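Side-chain contact in acidocalcisomal pyrophosphatase (PDB 5CUV), which probably hydrolyses inorganic diphosphate to phosphate with the help of magnesium ions, as a soluble pyrophosphatase of acidocalcisomes in Trypanosoma cruzi: residues A[109-114]-A[136-141]. Sequence-based numbering, arbitrary orientation.
Sequences RVMNED and WAWWCS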
loop_
_atom_site.group_PDB
_atom_site.type_symbol
_atom_site.label_atom_id
_atom_site.label_comp_id
_atom_site.label_asym_id
_atom_site.label_seq_id
_atom_site.Cartn_x
_atom_site.Cartn_y
_atom_site.Cartn_z
ATOM N N ARG A 109 47.283 4.255 0.708
ATOM C CA ARG A 109 48.314 3.394 0.117
ATOM C C ARG A 109 48.759 2.175 0.960
ATOM O O ARG A 109 48.882 2.229 2.184
ATOM C CB ARG A 109 49.510 4.251 -0.283
ATOM C CG ARG A 109 50.533 3.517 -1.108
ATOM C CD ARG A 109 51.588 4.463 -1.639
ATOM N NE ARG A 109 51.006 5.522 -2.444
ATOM C CZ ARG A 109 51.696 6.182 -3.358
ATOM N NH1 ARG A 109 52.963 5.859 -3.542
ATOM N NH2 ARG A 109 51.128 7.142 -4.086
ATOM N N VAL A 110 49.003 1.064 0.284
ATOM C CA VAL A 110 49.406 -0.155 0.976
ATOM C C VAL A 110 50.917 -0.203 1.152
ATOM O O VAL A 110 51.643 -0.739 0.310
ATOM C CB VAL A 110 48.857 -1.420 0.234
ATOM C CG1 VAL A 110 47.317 -1.311 0.092
ATOM C CG2 VAL A 110 49.533 -1.579 -1.154
HETATM N N MSE A 111 51.427 0.231 2.294
HETATM C CA MSE A 111 52.852 0.315 2.533
HETATM C C MSE A 111 53.440 -0.761 3.310
HETATM O O MSE A 111 53.632 -0.737 4.446
HETATM C CB MSE A 111 53.316 1.592 3.187
HETATM C CG MSE A 111 52.907 3.005 2.805
HETATM SE SE MSE A 111 53.941 3.839 1.460
HETATM C CE MSE A 111 55.456 4.699 2.064
ATOM N N ASN A 112 53.803 -1.807 2.664
ATOM C CA ASN A 112 54.425 -2.929 3.373
ATOM C C ASN A 112 55.913 -2.720 3.707
ATOM O O ASN A 112 56.544 -1.778 3.228
ATOM C CB ASN A 112 54.230 -4.261 2.643
ATOM C CG ASN A 112 54.489 -4.166 1.169
ATOM O OD1 ASN A 112 55.508 -3.634 0.740
ATOM N ND2 ASN A 112 53.565 -4.702 0.373
ATOM N N GLU A 113 56.462 -3.598 4.542
ATOM C CA GLU A 113 57.860 -3.509 4.949
ATOM C C GLU A 113 58.772 -3.111 3.782
ATOM O O GLU A 113 59.665 -2.286 3.931
ATOM C CB GLU A 113 58.298 -4.857 5.551
ATOM C CG GLU A 113 57.509 -5.267 6.823
ATOM C CD GLU A 113 57.016 -6.734 6.829
ATOM O OE1 GLU A 113 57.832 -7.665 6.612
ATOM O OE2 GLU A 113 55.805 -6.962 7.066
ATOM N N ASP A 114 58.519 -3.688 2.612
ATOM C CA ASP A 114 59.309 -3.427 1.403
ATOM C C ASP A 114 59.120 -2.000 0.887
ATOM O O ASP A 114 60.080 -1.272 0.705
ATOM C CB ASP A 114 58.902 -4.400 0.286
ATOM C CG ASP A 114 58.484 -5.782 0.818
ATOM O OD1 ASP A 114 59.119 -6.264 1.796
ATOM O OD2 ASP A 114 57.526 -6.383 0.248
ATOM N N TRP A 136 55.909 14.995 -2.352
ATOM C CA TRP A 136 55.079 15.107 -3.543
ATOM C C TRP A 136 55.791 14.580 -4.779
ATOM O O TRP A 136 55.188 13.939 -5.600
ATOM C CB TRP A 136 54.610 16.560 -3.734
ATOM C CG TRP A 136 53.724 16.755 -4.932
ATOM C CD1 TRP A 136 53.985 17.541 -6.011
ATOM C CD2 TRP A 136 52.475 16.091 -5.221
ATOM N NE1 TRP A 136 52.991 17.413 -6.960
ATOM C CE2 TRP A 136 52.053 16.532 -6.508
ATOM C CE3 TRP A 136 51.677 15.169 -4.526
ATOM C CZ2 TRP A 136 50.872 16.084 -7.114
ATOM C CZ3 TRP A 136 50.497 14.720 -5.128
ATOM C CH2 TRP A 136 50.106 15.182 -6.418
ATOM N N ALA A 137 57.088 14.809 -4.892
ATOM C CA ALA A 137 57.843 14.325 -6.055
ATOM C C ALA A 137 57.862 12.807 -6.078
ATOM O O ALA A 137 57.760 12.163 -7.127
ATOM C CB ALA A 137 59.255 14.846 -6.003
ATOM N N TRP A 138 57.982 12.235 -4.895
ATOM C CA TRP A 138 58.024 10.782 -4.773
ATOM C C TRP A 138 56.657 10.139 -5.073
ATOM O O TRP A 138 56.599 9.115 -5.750
ATOM C CB TRP A 138 58.491 10.369 -3.354
ATOM C CG TRP A 138 58.376 8.878 -3.127
ATOM C CD1 TRP A 138 59.194 7.898 -3.633
ATOM C CD2 TRP A 138 57.338 8.206 -2.428
ATOM N NE1 TRP A 138 58.724 6.652 -3.291
ATOM C CE2 TRP A 138 57.582 6.812 -2.549
ATOM C CE3 TRP A 138 56.215 8.636 -1.718
ATOM C CZ2 TRP A 138 56.736 5.849 -1.977
ATOM C CZ3 TRP A 138 55.365 7.672 -1.150
ATOM C CH2 TRP A 138 55.633 6.298 -1.284
ATOM N N TRP A 139 55.588 10.741 -4.527
ATOM C CA TRP A 139 54.192 10.284 -4.681
ATOM C C TRP A 139 53.781 10.178 -6.155
ATOM O O TRP A 139 53.257 9.161 -6.614
ATOM C CB TRP A 139 53.261 11.278 -3.978
ATOM C CG TRP A 139 51.798 10.879 -3.948
ATOM C CD1 TRP A 139 50.816 11.256 -4.828
ATOM C CD2 TRP A 139 51.146 10.126 -2.929
ATOM N NE1 TRP A 139 49.596 10.794 -4.411
ATOM C CE2 TRP A 139 49.770 10.097 -3.243
ATOM C CE3 TRP A 139 51.587 9.481 -1.768
ATOM C CZ2 TRP A 139 48.826 9.443 -2.420
ATOM C CZ3 TRP A 139 50.658 8.842 -0.964
ATOM C CH2 TRP A 139 49.292 8.830 -1.292
ATOM N N CYS A 140 54.022 11.268 -6.870
ATOM C CA CYS A 140 53.722 11.362 -8.263
ATOM C C CYS A 140 54.520 10.390 -9.061
ATOM O O CYS A 140 54.107 10.038 -10.141
ATOM C CB CYS A 140 54.004 12.749 -8.770
ATOM S SG CYS A 140 52.889 13.935 -8.069
ATOM N N SER A 141 55.649 9.929 -8.559
ATOM C CA SER A 141 56.440 8.998 -9.352
ATOM C C SER A 141 56.175 7.550 -9.039
ATOM O O SER A 141 56.661 6.667 -9.721
ATOM C CB SER A 141 57.926 9.305 -9.187
ATOM O OG SER A 141 58.167 10.666 -9.524
#
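The backbones of Arg-109 and Trp-139, the nearest pair, stay 10.2 Å apart at their CA atoms, and long side chains bridge the gap between the loop before helix 113-123 and helix 132-141. The guanidinium of Arg-109 lies over one face of the Trp-139 indole in a cation-pi stack. CZ of Arg-109 sits 3.8 Å from the centroid of the six-membered ring of Trp-139. The planes are tilted by 27°, and NH2 of Arg-109 reaches over the middle of the indole, 3.2 Å from CD2 of Trp-139. CG of Arg-109 stands anti to the backbone N (chi1 -170°), and the turn at chi3 (-58°) helps lay the guanidinium on the indole. NH1 of Arg-109 meets Trp-138 obliquely, 3.5 Å from CH2. Met-111 is selenomethionine. Its methyl CE packs 3.7 Å from CH2 of Trp-138. SE lies at the edge of the six-membered ring of Trp-138, a Met-aromatic contact. Cys-104 of helix 97-106 touches Met-111 and both indoles. NE1 of Trp-139 is hydrogen-bonded to Asn-255 of the second subunit. The contact lies in the N-terminal helical region, far from the magnesium and malate sites. Antiparallel pairing of strands 95-96 and 129-130 among its helices is consistent with an EF-hand-like pair. A probably charged guanidinium is thus held on an electron-rich ring by electrostatic and dispersive attraction, with NH1 also weakly hydrogen-bonded to His-142 O, while Met-111 adds mainly dispersive packing.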